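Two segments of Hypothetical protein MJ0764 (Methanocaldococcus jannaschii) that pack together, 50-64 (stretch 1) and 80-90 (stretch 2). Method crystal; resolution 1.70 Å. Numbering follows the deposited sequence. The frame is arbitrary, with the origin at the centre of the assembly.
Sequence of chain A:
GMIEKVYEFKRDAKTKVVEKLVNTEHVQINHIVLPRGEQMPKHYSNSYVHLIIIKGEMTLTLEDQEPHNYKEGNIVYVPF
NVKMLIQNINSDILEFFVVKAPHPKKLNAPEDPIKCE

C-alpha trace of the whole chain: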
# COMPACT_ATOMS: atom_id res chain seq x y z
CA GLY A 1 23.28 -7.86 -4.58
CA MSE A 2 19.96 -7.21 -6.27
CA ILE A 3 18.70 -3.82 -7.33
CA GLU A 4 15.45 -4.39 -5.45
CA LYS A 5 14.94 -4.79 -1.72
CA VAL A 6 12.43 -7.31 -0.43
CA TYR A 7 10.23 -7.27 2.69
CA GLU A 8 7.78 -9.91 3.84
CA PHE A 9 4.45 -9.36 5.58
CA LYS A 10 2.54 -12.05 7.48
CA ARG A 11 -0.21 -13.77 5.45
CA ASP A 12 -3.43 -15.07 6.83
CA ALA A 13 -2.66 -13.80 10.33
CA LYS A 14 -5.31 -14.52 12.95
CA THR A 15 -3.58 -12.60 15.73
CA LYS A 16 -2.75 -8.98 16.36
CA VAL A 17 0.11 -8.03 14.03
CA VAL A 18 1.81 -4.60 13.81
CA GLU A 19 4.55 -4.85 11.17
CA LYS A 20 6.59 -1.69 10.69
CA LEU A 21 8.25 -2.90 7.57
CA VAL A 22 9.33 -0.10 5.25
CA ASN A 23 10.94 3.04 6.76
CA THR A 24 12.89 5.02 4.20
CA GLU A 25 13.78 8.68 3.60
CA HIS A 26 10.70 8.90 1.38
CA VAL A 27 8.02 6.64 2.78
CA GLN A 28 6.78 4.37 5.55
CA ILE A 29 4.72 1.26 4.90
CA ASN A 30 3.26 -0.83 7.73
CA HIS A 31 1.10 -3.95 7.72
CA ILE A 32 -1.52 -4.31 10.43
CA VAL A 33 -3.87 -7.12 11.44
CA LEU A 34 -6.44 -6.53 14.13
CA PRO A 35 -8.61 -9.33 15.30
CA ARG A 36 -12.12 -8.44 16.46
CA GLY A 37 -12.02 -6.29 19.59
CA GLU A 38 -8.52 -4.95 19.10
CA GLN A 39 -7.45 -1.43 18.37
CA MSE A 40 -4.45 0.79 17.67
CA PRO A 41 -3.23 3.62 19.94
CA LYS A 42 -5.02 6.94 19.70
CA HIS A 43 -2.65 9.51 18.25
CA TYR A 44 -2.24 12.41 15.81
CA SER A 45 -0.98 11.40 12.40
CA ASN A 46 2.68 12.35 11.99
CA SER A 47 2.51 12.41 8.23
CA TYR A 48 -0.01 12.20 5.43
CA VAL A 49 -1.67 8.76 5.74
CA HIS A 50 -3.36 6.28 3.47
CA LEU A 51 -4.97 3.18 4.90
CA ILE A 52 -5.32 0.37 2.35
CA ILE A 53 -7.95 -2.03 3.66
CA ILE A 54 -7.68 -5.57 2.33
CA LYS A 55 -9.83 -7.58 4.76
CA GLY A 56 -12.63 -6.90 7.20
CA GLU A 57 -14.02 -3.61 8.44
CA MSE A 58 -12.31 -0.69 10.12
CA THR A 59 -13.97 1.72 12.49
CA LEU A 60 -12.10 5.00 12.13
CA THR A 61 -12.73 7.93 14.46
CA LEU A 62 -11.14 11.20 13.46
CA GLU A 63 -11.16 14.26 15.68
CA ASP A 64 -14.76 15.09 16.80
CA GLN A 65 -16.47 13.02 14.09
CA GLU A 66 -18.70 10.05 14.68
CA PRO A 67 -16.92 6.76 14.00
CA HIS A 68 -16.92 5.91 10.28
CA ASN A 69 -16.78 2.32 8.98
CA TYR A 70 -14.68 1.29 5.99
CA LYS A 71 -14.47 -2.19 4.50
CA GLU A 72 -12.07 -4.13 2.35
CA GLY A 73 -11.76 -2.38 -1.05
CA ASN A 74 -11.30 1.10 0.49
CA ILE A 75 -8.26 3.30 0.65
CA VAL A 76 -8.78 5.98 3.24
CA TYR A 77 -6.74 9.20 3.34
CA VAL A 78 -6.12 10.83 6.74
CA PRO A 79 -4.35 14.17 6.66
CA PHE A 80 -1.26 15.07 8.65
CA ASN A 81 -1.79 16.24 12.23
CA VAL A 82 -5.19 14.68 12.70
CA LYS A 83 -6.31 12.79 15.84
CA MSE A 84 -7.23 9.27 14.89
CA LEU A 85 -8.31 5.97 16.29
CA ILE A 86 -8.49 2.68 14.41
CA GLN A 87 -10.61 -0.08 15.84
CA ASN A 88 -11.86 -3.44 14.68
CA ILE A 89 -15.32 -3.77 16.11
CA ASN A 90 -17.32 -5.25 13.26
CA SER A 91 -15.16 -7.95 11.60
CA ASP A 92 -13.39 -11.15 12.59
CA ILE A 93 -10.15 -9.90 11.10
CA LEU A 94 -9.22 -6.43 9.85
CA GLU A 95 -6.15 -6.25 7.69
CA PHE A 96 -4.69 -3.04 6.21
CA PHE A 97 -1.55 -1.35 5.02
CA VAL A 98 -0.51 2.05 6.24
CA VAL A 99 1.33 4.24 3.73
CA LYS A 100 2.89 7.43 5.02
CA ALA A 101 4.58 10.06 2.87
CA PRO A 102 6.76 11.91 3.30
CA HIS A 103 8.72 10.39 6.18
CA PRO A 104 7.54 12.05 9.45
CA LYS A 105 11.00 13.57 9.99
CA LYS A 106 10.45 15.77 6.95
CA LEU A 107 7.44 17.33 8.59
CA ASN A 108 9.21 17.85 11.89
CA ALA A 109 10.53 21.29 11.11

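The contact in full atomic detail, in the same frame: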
# COMPACT_ATOMS: atom_id res chain seq x y z
N HIS A 50 -2.39 7.09 4.19
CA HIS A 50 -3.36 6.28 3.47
C HIS A 50 -3.42 4.86 4.01
O HIS A 50 -2.39 4.21 4.19
CB HIS A 50 -3.10 6.24 1.97
CG HIS A 50 -3.30 7.55 1.29
ND1 HIS A 50 -2.32 8.51 1.26
CD2 HIS A 50 -4.38 8.08 0.65
CE1 HIS A 50 -2.77 9.56 0.58
NE2 HIS A 50 -4.03 9.34 0.25
N LEU A 51 -4.64 4.44 4.28
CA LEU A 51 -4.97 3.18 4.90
C LEU A 51 -5.56 2.32 3.79
O LEU A 51 -6.60 2.63 3.25
CB LEU A 51 -6.02 3.40 6.03
CG LEU A 51 -5.55 4.36 7.12
CD1 LEU A 51 -6.69 4.61 8.09
CD2 LEU A 51 -4.33 3.81 7.81
N ILE A 52 -4.87 1.24 3.43
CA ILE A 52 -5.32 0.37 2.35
C ILE A 52 -5.94 -0.88 2.96
O ILE A 52 -5.25 -1.76 3.48
CB ILE A 52 -4.15 -0.01 1.39
CG1 ILE A 52 -3.47 1.23 0.80
CG2 ILE A 52 -4.69 -0.92 0.31
CD1 ILE A 52 -2.14 0.95 0.12
N ILE A 53 -7.26 -0.96 2.92
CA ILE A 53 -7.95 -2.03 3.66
C ILE A 53 -8.14 -3.24 2.78
O ILE A 53 -8.84 -3.17 1.76
CB ILE A 53 -9.28 -1.53 4.18
CG1 ILE A 53 -9.05 -0.25 4.99
CG2 ILE A 53 -9.96 -2.60 5.05
CD1 ILE A 53 -10.27 0.31 5.56
N ILE A 54 -7.55 -4.37 3.15
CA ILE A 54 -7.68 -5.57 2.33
C ILE A 54 -8.51 -6.69 2.91
O ILE A 54 -8.85 -7.60 2.17
CB ILE A 54 -6.34 -6.08 1.84
CG1 ILE A 54 -5.47 -6.49 3.02
CG2 ILE A 54 -5.57 -4.99 1.00
CD1 ILE A 54 -4.29 -7.42 2.52
N LYS A 55 -8.90 -6.61 4.19
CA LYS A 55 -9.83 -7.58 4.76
C LYS A 55 -10.57 -6.97 5.93
O LYS A 55 -10.00 -6.19 6.71
CB LYS A 55 -9.08 -8.82 5.22
CG LYS A 55 -9.94 -9.88 5.82
CD LYS A 55 -9.14 -11.15 6.08
N GLY A 56 -11.85 -7.32 6.07
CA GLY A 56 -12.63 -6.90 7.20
C GLY A 56 -13.13 -5.46 7.14
O GLY A 56 -13.28 -4.88 6.06
N GLU A 57 -13.40 -4.91 8.31
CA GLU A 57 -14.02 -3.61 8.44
C GLU A 57 -13.34 -2.83 9.54
O GLU A 57 -13.15 -3.34 10.65
CB GLU A 57 -15.50 -3.80 8.78
CG GLU A 57 -16.30 -2.50 8.93
CD GLU A 57 -17.79 -2.76 9.09
OE1 GLU A 57 -18.28 -3.74 8.48
OE2 GLU A 57 -18.45 -2.02 9.83
N MSE A 58 -12.97 -1.59 9.21
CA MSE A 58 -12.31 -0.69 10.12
C MSE A 58 -13.31 0.31 10.62
O MSE A 58 -14.11 0.80 9.86
CB MSE A 58 -11.22 0.08 9.36
CG MSE A 58 -10.60 1.18 10.19
SE MSE A 58 -9.33 2.21 9.13
CE MSE A 58 -7.99 0.72 8.76
N THR A 59 -13.24 0.62 11.92
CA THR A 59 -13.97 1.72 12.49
C THR A 59 -12.92 2.79 12.79
O THR A 59 -12.01 2.59 13.61
CB THR A 59 -14.75 1.26 13.74
OG1 THR A 59 -15.68 0.26 13.35
CG2 THR A 59 -15.52 2.39 14.36
N LEU A 60 -13.06 3.91 12.10
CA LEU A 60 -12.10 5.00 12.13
C LEU A 60 -12.76 6.25 12.72
O LEU A 60 -13.76 6.73 12.23
CB LEU A 60 -11.66 5.32 10.70
CG LEU A 60 -10.64 6.44 10.58
CD1 LEU A 60 -9.33 6.03 11.22
CD2 LEU A 60 -10.43 6.80 9.11
N THR A 61 -12.25 6.72 13.85
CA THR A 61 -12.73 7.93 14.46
C THR A 61 -11.66 8.99 14.33
O THR A 61 -10.54 8.82 14.82
CB THR A 61 -13.13 7.73 15.96
OG1 THR A 61 -14.00 6.58 16.07
CG2 THR A 61 -13.88 8.92 16.45
N LEU A 62 -12.02 10.10 13.67
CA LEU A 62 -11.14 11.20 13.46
C LEU A 62 -11.68 12.41 14.18
O LEU A 62 -12.88 12.76 14.08
CB LEU A 62 -10.99 11.53 11.97
CG LEU A 62 -10.46 10.45 11.05
CD1 LEU A 62 -10.30 11.05 9.67
CD2 LEU A 62 -9.15 9.87 11.54
N GLU A 63 -10.80 13.06 14.94
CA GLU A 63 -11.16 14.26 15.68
C GLU A 63 -12.50 14.13 16.39
O GLU A 63 -12.66 13.21 17.16
CB GLU A 63 -11.08 15.50 14.79
CG GLU A 63 -9.72 15.83 14.27
CD GLU A 63 -8.73 16.35 15.32
OE1 GLU A 63 -9.16 16.85 16.38
OE2 GLU A 63 -7.49 16.27 15.09
N ASP A 64 -13.44 15.04 16.13
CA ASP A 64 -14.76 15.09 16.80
C ASP A 64 -15.88 14.42 16.00
O ASP A 64 -17.07 14.54 16.36
CB ASP A 64 -15.12 16.56 17.10
CG ASP A 64 -14.30 17.12 18.27
N PHE A 80 -2.23 14.73 7.62
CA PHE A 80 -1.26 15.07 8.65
C PHE A 80 -1.87 15.90 9.80
O PHE A 80 -2.67 16.82 9.58
CB PHE A 80 -0.10 15.79 7.96
CG PHE A 80 0.90 16.38 8.87
CD1 PHE A 80 1.65 15.58 9.73
CD2 PHE A 80 1.11 17.74 8.89
CE1 PHE A 80 2.59 16.13 10.56
CE2 PHE A 80 2.06 18.31 9.73
CZ PHE A 80 2.80 17.49 10.57
N ASN A 81 -1.45 15.55 11.02
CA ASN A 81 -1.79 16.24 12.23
C ASN A 81 -3.24 16.15 12.59
O ASN A 81 -3.83 17.13 13.04
CB ASN A 81 -1.35 17.71 12.14
CG ASN A 81 -0.13 17.98 12.94
OD1 ASN A 81 0.10 17.35 13.97
ND2 ASN A 81 0.67 18.95 12.50
N VAL A 82 -3.80 14.96 12.42
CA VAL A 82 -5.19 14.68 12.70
C VAL A 82 -5.27 13.57 13.77
O VAL A 82 -4.61 12.51 13.64
CB VAL A 82 -5.93 14.22 11.40
CG1 VAL A 82 -7.32 13.67 11.69
CG2 VAL A 82 -6.04 15.35 10.40
N LYS A 83 -6.10 13.78 14.79
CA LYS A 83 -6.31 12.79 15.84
C LYS A 83 -7.13 11.65 15.31
O LYS A 83 -8.24 11.87 14.77
CB LYS A 83 -7.02 13.40 17.02
CG LYS A 83 -7.12 12.47 18.20
CD LYS A 83 -7.39 13.21 19.49
CE LYS A 83 -8.60 14.11 19.43
NZ LYS A 83 -8.92 14.73 20.72
N MSE A 84 -6.57 10.45 15.41
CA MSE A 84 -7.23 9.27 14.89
C MSE A 84 -7.21 8.08 15.82
O MSE A 84 -6.31 7.90 16.67
CB MSE A 84 -6.59 8.82 13.58
CG MSE A 84 -5.11 8.54 13.71
SE MSE A 84 -4.24 8.26 11.97
CE MSE A 84 -5.18 6.73 11.48
N LEU A 85 -8.24 7.27 15.65
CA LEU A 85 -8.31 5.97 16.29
C LEU A 85 -8.84 4.93 15.30
O LEU A 85 -9.88 5.17 14.65
CB LEU A 85 -9.27 6.03 17.44
CG LEU A 85 -9.54 4.72 18.17
CD1 LEU A 85 -8.25 4.22 18.76
CD2 LEU A 85 -10.63 4.88 19.16
N ILE A 86 -8.11 3.82 15.21
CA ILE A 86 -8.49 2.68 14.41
C ILE A 86 -8.86 1.54 15.30
O ILE A 86 -8.04 1.06 16.08
CB ILE A 86 -7.33 2.23 13.49
CG1 ILE A 86 -7.03 3.30 12.43
CG2 ILE A 86 -7.63 0.92 12.79
CD1 ILE A 86 -5.74 3.03 11.67
N GLN A 87 -10.08 1.05 15.11
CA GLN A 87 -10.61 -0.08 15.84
C GLN A 87 -11.17 -1.13 14.89
O GLN A 87 -11.64 -0.81 13.80
CB GLN A 87 -11.75 0.35 16.76
CG GLN A 87 -11.45 1.43 17.76
CD GLN A 87 -12.71 1.83 18.46
OE1 GLN A 87 -12.96 1.45 19.62
NE2 GLN A 87 -13.55 2.56 17.75
N ASN A 88 -11.06 -2.41 15.27
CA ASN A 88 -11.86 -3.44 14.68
C ASN A 88 -12.95 -3.91 15.60
O ASN A 88 -12.73 -4.71 16.52
CB ASN A 88 -11.02 -4.63 14.22
CG ASN A 88 -11.86 -5.70 13.51
OD1 ASN A 88 -13.01 -5.47 13.12
ND2 ASN A 88 -11.31 -6.88 13.40
N ILE A 89 -14.13 -3.39 15.35
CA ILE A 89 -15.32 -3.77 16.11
C ILE A 89 -16.16 -4.80 15.35
O ILE A 89 -16.72 -5.72 15.94
CB ILE A 89 -16.17 -2.53 16.37
CG1 ILE A 89 -15.35 -1.50 17.15
CG2 ILE A 89 -17.44 -2.90 17.13
CD1 ILE A 89 -16.09 -0.22 17.40
N ASN A 90 -16.25 -4.64 14.04
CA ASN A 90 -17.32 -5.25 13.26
C ASN A 90 -16.88 -6.40 12.36
O ASN A 90 -17.69 -6.88 11.59
CB ASN A 90 -18.00 -4.18 12.40
CG ASN A 90 -18.71 -3.11 13.25
OD1 ASN A 90 -19.22 -3.39 14.31
ND2 ASN A 90 -18.67 -1.87 12.78
O HOH W 1 -14.79 -2.50 12.69
O HOH W 2 -12.56 4.16 16.00
O HOH W 3 -5.74 18.28 14.60

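The most unusual feature of this contact is the way Glu63 prolongs the antiparallel ladder past its last bridge: its backbone N donates to Lys83 O (2.8 Å), while Lys83 N, in return, donates to a side-chain atom, Glu63 OE2 (2.9 Å, nearly linear). Positive phi (44°) and a folded m, m side chain bring this carboxylate back to the partner backbone, so it stands in for a main-chain carbonyl. Water 3 also donates to Glu63 OE2 and to Asn81 O (both 2.7 Å).

Strands 57-62 and 83-87 run antiparallel, at 166°. Paired bonds join Thr59 N to Gln87 O and Gln87 N to Thr59 O, then Thr61 N to Leu85 O and Leu85 N to Thr61 O, all 2.9 Å. The non-hydrogen-bonded pair Leu60-Ile86 lies between them, and Leu62-Met84 follows Thr61-Leu85, before Glu63 and Lys83; Leu60 CA approaches Leu85 O at 3.4 Å and Leu62 CA approaches Lys83 O at 3.3 Å.

Leu60, Leu62, Met84 and Ile86 share one buried, apolar face. Leu62 CD2 packs on Met84 CB (3.4 Å), and Leu60 CD1 on Ile86 CG1 (3.8 Å). Leu51, from the preceding strand, reaches in with CD1 4.0 Å from Ile86 CD1. Met84 is selenomethionine; its CE lies 4.2 Å from Leu60 CD1.

The other face, with Thr59, Thr61, Leu85 and Gln87, is more polar and holds water 2, which donates to Thr59 O (2.9 Å), accepts from Gln87 NE2 (2.6 Å) and hydrogen-bonds Thr61 OG1 (2.8 Å). Short, branched threonines offer both a hydroxyl and a methyl here: Thr59 CG2 touches Ile89 CD1 at 4.0 Å.

Beyond Gln87, Asn90 ND2 donates to Glu57 OE2 (3.0 Å), the extended glutamate spanning the wider gap. Water 1 accepts from Asn90 N (2.9 Å) and donates to Glu57 O (2.7 Å) and Thr59 OG1 (3.0 Å). In all, 806 Å² is buried.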